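Local coordinates for protein glycoside Hydrolase (Bacteroides uniformis, PDB 5TA0) that binds the agarose oligosaccharide neoagarooctaose and, as a family 86 glycoside hydrolase of a gut bacterium, probably cleaves agarose chains during their breakdown, at residues 538-543 against 626-631; 575-580 against 622-627. All blocks are in the same frame, centred on the assembly; numbering follows the deposited sequence.

Contact 1. Residues 538-543 against 626-631; sequences EIAAGK and PDNGGH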
loop_
_atom_site.group_PDB
_atom_site.type_symbol
_atom_site.label_atom_id
_atom_site.label_comp_id
_atom_site.label_asym_id
_atom_site.label_seq_id
_atom_site.Cartn_x
_atom_site.Cartn_y
_atom_site.Cartn_z
ATOM N N GLU A 538 -25.505 3.604 -12.300
ATOM C CA GLU A 538 -26.488 4.064 -11.311
ATOM C C GLU A 538 -27.538 2.991 -11.041
ATOM O O GLU A 538 -27.981 2.291 -11.954
ATOM C CB GLU A 538 -27.230 5.311 -11.817
ATOM C CG GLU A 538 -26.377 6.535 -12.055
ATOM C CD GLU A 538 -27.118 7.665 -12.763
ATOM O OE1 GLU A 538 -28.339 7.550 -13.001
ATOM O OE2 GLU A 538 -26.460 8.666 -13.104
ATOM N N ILE A 539 -27.905 2.870 -9.779
ATOM C CA ILE A 539 -28.880 1.882 -9.310
ATOM C C ILE A 539 -30.273 2.504 -9.227
ATOM O O ILE A 539 -30.494 3.452 -8.476
ATOM C CB ILE A 539 -28.501 1.307 -7.942
ATOM C CG1 ILE A 539 -27.142 0.565 -8.014
ATOM C CG2 ILE A 539 -29.584 0.331 -7.455
ATOM C CD1 ILE A 539 -26.504 0.365 -6.652
ATOM N N ALA A 540 -31.205 1.929 -9.986
ATOM C CA ALA A 540 -32.636 2.262 -9.875
ATOM C C ALA A 540 -33.385 1.034 -9.387
ATOM O O ALA A 540 -33.074 -0.078 -9.801
ATOM C CB ALA A 540 -33.168 2.694 -11.221
ATOM N N ALA A 541 -34.414 1.230 -8.553
ATOM C CA ALA A 541 -35.196 0.113 -7.987
ATOM C C ALA A 541 -35.829 -0.735 -9.088
ATOM O O ALA A 541 -36.435 -0.199 -10.015
ATOM C CB ALA A 541 -36.282 0.632 -7.045
ATOM N N GLY A 542 -35.629 -2.047 -9.003
ATOM C CA GLY A 542 -36.191 -3.002 -9.944
ATOM C C GLY A 542 -35.588 -3.015 -11.333
ATOM O O GLY A 542 -36.054 -3.777 -12.173
ATOM N N LYS A 543 -34.560 -2.199 -11.594
ATOM C CA LYS A 543 -33.955 -2.107 -12.926
ATOM C C LYS A 543 -32.709 -2.980 -12.976
ATOM O O LYS A 543 -31.746 -2.766 -12.230
ATOM C CB LYS A 543 -33.560 -0.670 -13.267
ATOM N N PRO A 626 -33.716 -3.620 -4.820
ATOM C CA PRO A 626 -35.116 -3.284 -4.486
ATOM C C PRO A 626 -35.370 -1.787 -4.269
ATOM O O PRO A 626 -36.530 -1.378 -4.123
ATOM C CB PRO A 626 -35.335 -4.035 -3.182
ATOM C CG PRO A 626 -34.003 -4.007 -2.510
ATOM C CD PRO A 626 -33.030 -4.203 -3.655
ATOM N N ASP A 627 -34.315 -0.972 -4.268
ATOM C CA ASP A 627 -34.396 0.433 -3.865
ATOM C C ASP A 627 -33.537 1.326 -4.762
ATOM O O ASP A 627 -32.693 0.827 -5.527
ATOM C CB ASP A 627 -34.027 0.587 -2.391
ATOM C CG ASP A 627 -32.739 -0.154 -2.003
ATOM O OD1 ASP A 627 -32.059 -0.739 -2.894
ATOM O OD2 ASP A 627 -32.438 -0.180 -0.804
ATOM N N ASN A 628 -33.808 2.629 -4.725
ATOM C CA ASN A 628 -33.142 3.606 -5.582
ATOM C C ASN A 628 -31.898 4.185 -4.922
ATOM O O ASN A 628 -31.886 4.393 -3.712
ATOM C CB ASN A 628 -34.076 4.790 -5.886
ATOM C CG ASN A 628 -35.243 4.401 -6.759
ATOM O OD1 ASN A 628 -35.069 3.808 -7.819
ATOM N ND2 ASN A 628 -36.450 4.749 -6.323
ATOM N N GLY A 629 -30.868 4.447 -5.733
ATOM C CA GLY A 629 -29.755 5.288 -5.300
ATOM C C GLY A 629 -28.430 4.571 -5.303
ATOM O O GLY A 629 -28.341 3.364 -5.092
ATOM N N GLY A 630 -27.395 5.367 -5.494
ATOM C CA GLY A 630 -26.025 4.868 -5.457
ATOM C C GLY A 630 -25.616 4.229 -6.772
ATOM O O GLY A 630 -26.297 4.323 -7.790
ATOM N N HIS A 631 -24.474 3.546 -6.718
ATOM C CA HIS A 631 -23.862 2.960 -7.903
ATOM C C HIS A 631 -23.289 1.595 -7.637
ATOM O O HIS A 631 -22.867 1.292 -6.517
ATOM C CB HIS A 631 -22.690 3.827 -8.388
ATOM C CG HIS A 631 -23.080 5.171 -8.916
ATOM N ND1 HIS A 631 -23.354 6.244 -8.093
ATOM C CD2 HIS A 631 -23.196 5.626 -10.181
ATOM C CE1 HIS A 631 -23.635 7.299 -8.839
ATOM N NE2 HIS A 631 -23.562 6.952 -10.106
HETATM O O HOH W 1 -23.909 8.769 -12.090
#
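Ile-539 is gripped through both of its backbone polar atoms by the glycine pair of the facing loop: its N donates to Gly-630 O at 2.9 Å, and its O accepts from Gly-629 N. Asn-628 reaches across with OD1, 2.8 Å from Ala-541 N; the N-H points almost straight at the oxygen (178°), yet the nitrogen stands well above the amide plane. With CG beside its own backbone N (chi1 -68°), Asn-628 brings its amide to Ala-541, inside the type II turn from Ala-540 to Lys-543. The aliphatic branches of Ile-539 lie along the opposing backbone, CG2 against Asp-627 O and CD1 3.6 Å from His-631 C. At the other end, Glu-538 and His-631 form an antiparallel non-hydrogen-bonded pair. Glu-538 CG packs 3.4 Å from His-631 NE2, the carboxylate nearly perpendicular to the imidazole, and a water lying in the ring plane joins OE2 to NE2. Farther out, Arg-568 holds the loop 626-631 through a salt bridge to Asp-627 and a hydrogen bond to Gly-629 O. Because backbone groups make two of the three direct bonds, the pairing of strands 523-538 and 631-642 carries on into their loops mainly through main-chain polarity, the Asn-628 amide supplying the acceptor for Ala-541 N.

Contact 2. Residues 575-580 against 622-627; sequences LPELLV and SLKFPD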
loop_
_atom_site.group_PDB
_atom_site.type_symbol
_atom_site.label_atom_id
_atom_site.label_comp_id
_atom_site.label_asym_id
_atom_site.label_seq_id
_atom_site.Cartn_x
_atom_site.Cartn_y
_atom_site.Cartn_z
ATOM N N LEU A 575 -27.824 -6.285 -0.854
ATOM C CA LEU A 575 -28.239 -7.649 -1.166
ATOM C C LEU A 575 -29.096 -7.641 -2.431
ATOM O O LEU A 575 -30.297 -7.976 -2.391
ATOM C CB LEU A 575 -29.005 -8.259 0.013
ATOM C CG LEU A 575 -28.176 -8.471 1.281
ATOM C CD1 LEU A 575 -29.107 -8.796 2.444
ATOM C CD2 LEU A 575 -27.138 -9.570 1.108
ATOM N N PRO A 576 -28.498 -7.270 -3.576
ATOM C CA PRO A 576 -29.235 -7.358 -4.816
ATOM C C PRO A 576 -29.524 -8.810 -5.182
ATOM O O PRO A 576 -28.866 -9.733 -4.685
ATOM C CB PRO A 576 -28.270 -6.758 -5.836
ATOM C CG PRO A 576 -26.922 -6.992 -5.267
ATOM C CD PRO A 576 -27.092 -6.859 -3.791
ATOM N N GLU A 577 -30.514 -8.990 -6.048
ATOM C CA GLU A 577 -30.694 -10.262 -6.730
ATOM C C GLU A 577 -29.583 -10.388 -7.754
ATOM O O GLU A 577 -29.391 -9.476 -8.563
ATOM C CB GLU A 577 -32.043 -10.303 -7.453
ATOM C CG GLU A 577 -33.247 -10.310 -6.526
ATOM C CD GLU A 577 -34.592 -10.333 -7.254
ATOM O OE1 GLU A 577 -34.635 -10.379 -8.510
ATOM O OE2 GLU A 577 -35.630 -10.298 -6.554
ATOM N N LEU A 578 -28.884 -11.518 -7.725
ATOM C CA LEU A 578 -27.740 -11.760 -8.601
ATOM C C LEU A 578 -28.012 -12.965 -9.472
ATOM O O LEU A 578 -28.309 -14.052 -8.942
ATOM C CB LEU A 578 -26.482 -11.975 -7.761
ATOM C CG LEU A 578 -25.209 -12.442 -8.481
ATOM C CD1 LEU A 578 -24.750 -11.459 -9.531
ATOM C CD2 LEU A 578 -24.095 -12.689 -7.468
ATOM N N LEU A 579 -27.925 -12.773 -10.794
ATOM C CA LEU A 579 -27.966 -13.863 -11.749
ATOM C C LEU A 579 -26.658 -13.902 -12.511
ATOM O O LEU A 579 -26.212 -12.881 -13.026
ATOM C CB LEU A 579 -29.111 -13.656 -12.748
ATOM C CG LEU A 579 -30.530 -13.552 -12.179
ATOM C CD1 LEU A 579 -31.520 -13.206 -13.277
ATOM C CD2 LEU A 579 -30.908 -14.851 -11.493
ATOM N N VAL A 580 -26.067 -15.092 -12.611
ATOM C CA VAL A 580 -24.839 -15.294 -13.364
ATOM C C VAL A 580 -25.197 -16.285 -14.452
ATOM O O VAL A 580 -25.592 -17.426 -14.156
ATOM C CB VAL A 580 -23.691 -15.814 -12.482
ATOM C CG1 VAL A 580 -22.441 -16.032 -13.324
ATOM C CG2 VAL A 580 -23.400 -14.842 -11.350
ATOM N N SER A 622 -25.936 -10.191 -13.750
ATOM C CA SER A 622 -27.082 -9.290 -13.641
ATOM C C SER A 622 -27.358 -8.987 -12.176
ATOM O O SER A 622 -27.408 -9.893 -11.360
ATOM C CB SER A 622 -28.293 -9.963 -14.307
ATOM O OG SER A 622 -29.519 -9.439 -13.873
ATOM N N LEU A 623 -27.553 -7.709 -11.865
ATOM C CA LEU A 623 -27.886 -7.253 -10.519
ATOM C C LEU A 623 -29.196 -6.494 -10.523
ATOM O O LEU A 623 -29.430 -5.678 -11.393
ATOM C CB LEU A 623 -26.803 -6.327 -9.976
ATOM C CG LEU A 623 -25.421 -6.936 -9.782
ATOM C CD1 LEU A 623 -24.432 -5.828 -9.478
ATOM C CD2 LEU A 623 -25.433 -7.943 -8.657
ATOM N N LYS A 624 -30.042 -6.762 -9.538
ATOM C CA LYS A 624 -31.294 -6.014 -9.390
ATOM C C LYS A 624 -31.510 -5.675 -7.937
ATOM O O LYS A 624 -31.623 -6.563 -7.106
ATOM C CB LYS A 624 -32.490 -6.805 -9.928
ATOM C CG LYS A 624 -33.779 -5.994 -9.924
ATOM C CD LYS A 624 -34.980 -6.841 -10.319
ATOM C CE LYS A 624 -34.948 -7.208 -11.771
ATOM N NZ LYS A 624 -36.266 -7.772 -12.166
ATOM N N PHE A 625 -31.587 -4.377 -7.651
ATOM C CA PHE A 625 -31.780 -3.889 -6.295
ATOM C C PHE A 625 -33.247 -3.524 -6.079
ATOM O O PHE A 625 -33.916 -3.134 -7.038
ATOM C CB PHE A 625 -30.913 -2.648 -6.063
ATOM C CG PHE A 625 -29.424 -2.929 -6.056
ATOM C CD1 PHE A 625 -28.744 -3.124 -4.857
ATOM C CD2 PHE A 625 -28.718 -3.006 -7.248
ATOM C CE1 PHE A 625 -27.363 -3.370 -4.851
ATOM C CE2 PHE A 625 -27.343 -3.269 -7.244
ATOM C CZ PHE A 625 -26.685 -3.458 -6.050
ATOM N N PRO A 626 -33.716 -3.620 -4.820
ATOM C CA PRO A 626 -35.116 -3.284 -4.486
ATOM C C PRO A 626 -35.370 -1.787 -4.269
ATOM O O PRO A 626 -36.530 -1.378 -4.123
ATOM C CB PRO A 626 -35.335 -4.035 -3.182
ATOM C CG PRO A 626 -34.003 -4.007 -2.510
ATOM C CD PRO A 626 -33.030 -4.203 -3.655
ATOM N N ASP A 627 -34.315 -0.972 -4.268
ATOM C CA ASP A 627 -34.396 0.433 -3.865
ATOM C C ASP A 627 -33.537 1.326 -4.762
ATOM O O ASP A 627 -32.693 0.827 -5.527
ATOM C CB ASP A 627 -34.027 0.587 -2.391
ATOM C CG ASP A 627 -32.739 -0.154 -2.003
ATOM O OD1 ASP A 627 -32.059 -0.739 -2.894
ATOM O OD2 ASP A 627 -32.438 -0.180 -0.804
HETATM O O HOH W 2 -30.504 -9.702 -11.360
#
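Four backbone hydrogen bonds join Glu-577 and Leu-579 to Lys-624 and Ser-622, two for each pair. Those of Leu-579 with Ser-622 are the straighter, Ser-622 N meeting Leu-579 O at 2.8 Å and 172°, whereas Glu-577 N to Lys-624 O bends to 152°. Between them CA-H...O contacts fill in, Leu-578 CA lying 3.3 Å from Ser-622 O and Leu-623 CA approaching Glu-577 O. This is regular antiparallel pairing of two inner strands in the four-stranded sheet 545-549, 619-624, 577-580, 583-585, whose Leu-578 and Leu-623 side packs toward strand 558-568 of the five-stranded sheet, in the manner of a beta-sandwich.

Apolar packing occupies that inner side. Leu-623 CD2 sits between Leu-578 CD1, 3.7 Å off, and Pro-576 CG. Just past the paired strands, Pro-576 lies flat over Phe-625 in a CH-pi contact: its CB stands 3.6 Å from the ring centroid, nearly on the normal, and CG leans toward CZ. Phe-625 reaches this position with CG beside its backbone N (chi1 -68°), while Leu-566 and Val-632 also pack against it.

The other side, with Glu-577, Ser-622, Lys-624 and also Leu-579, is mainly polar. A water donates to both Glu-577 O and Ser-622 OG, and that hydroxyl is also hydrogen-bonded to Glu-544. Glu-577 and Lys-624 run alongside one another, but OE1 and NZ remain 4.8 Å apart, too far for a salt bridge, though the opposite charges probably still attract weakly.

From the N terminus, the chain leaves strand 523-538 through 538-543, enters strand 545-549, and returns much later along strand 619-624 into 626-631. Contact 1 closes this long excursion; contact 2, between 575-580 and 622-627, closes a shorter loop nested inside it, the two overlapping at Pro-626 and Asp-627. They also touch directly: Gly-542 N lies 2.8 Å from Phe-625 O, a probable hydrogen bond, and Ile-539 CG2 packs on Phe-625 CD2. Contact 1 joins the connections leaving and re-entering the five-stranded sheet, contact 2 pairs strands within the four-stranded sheet, and Phe-625 bridges the two between the sheets, just past the end of strand 619-624.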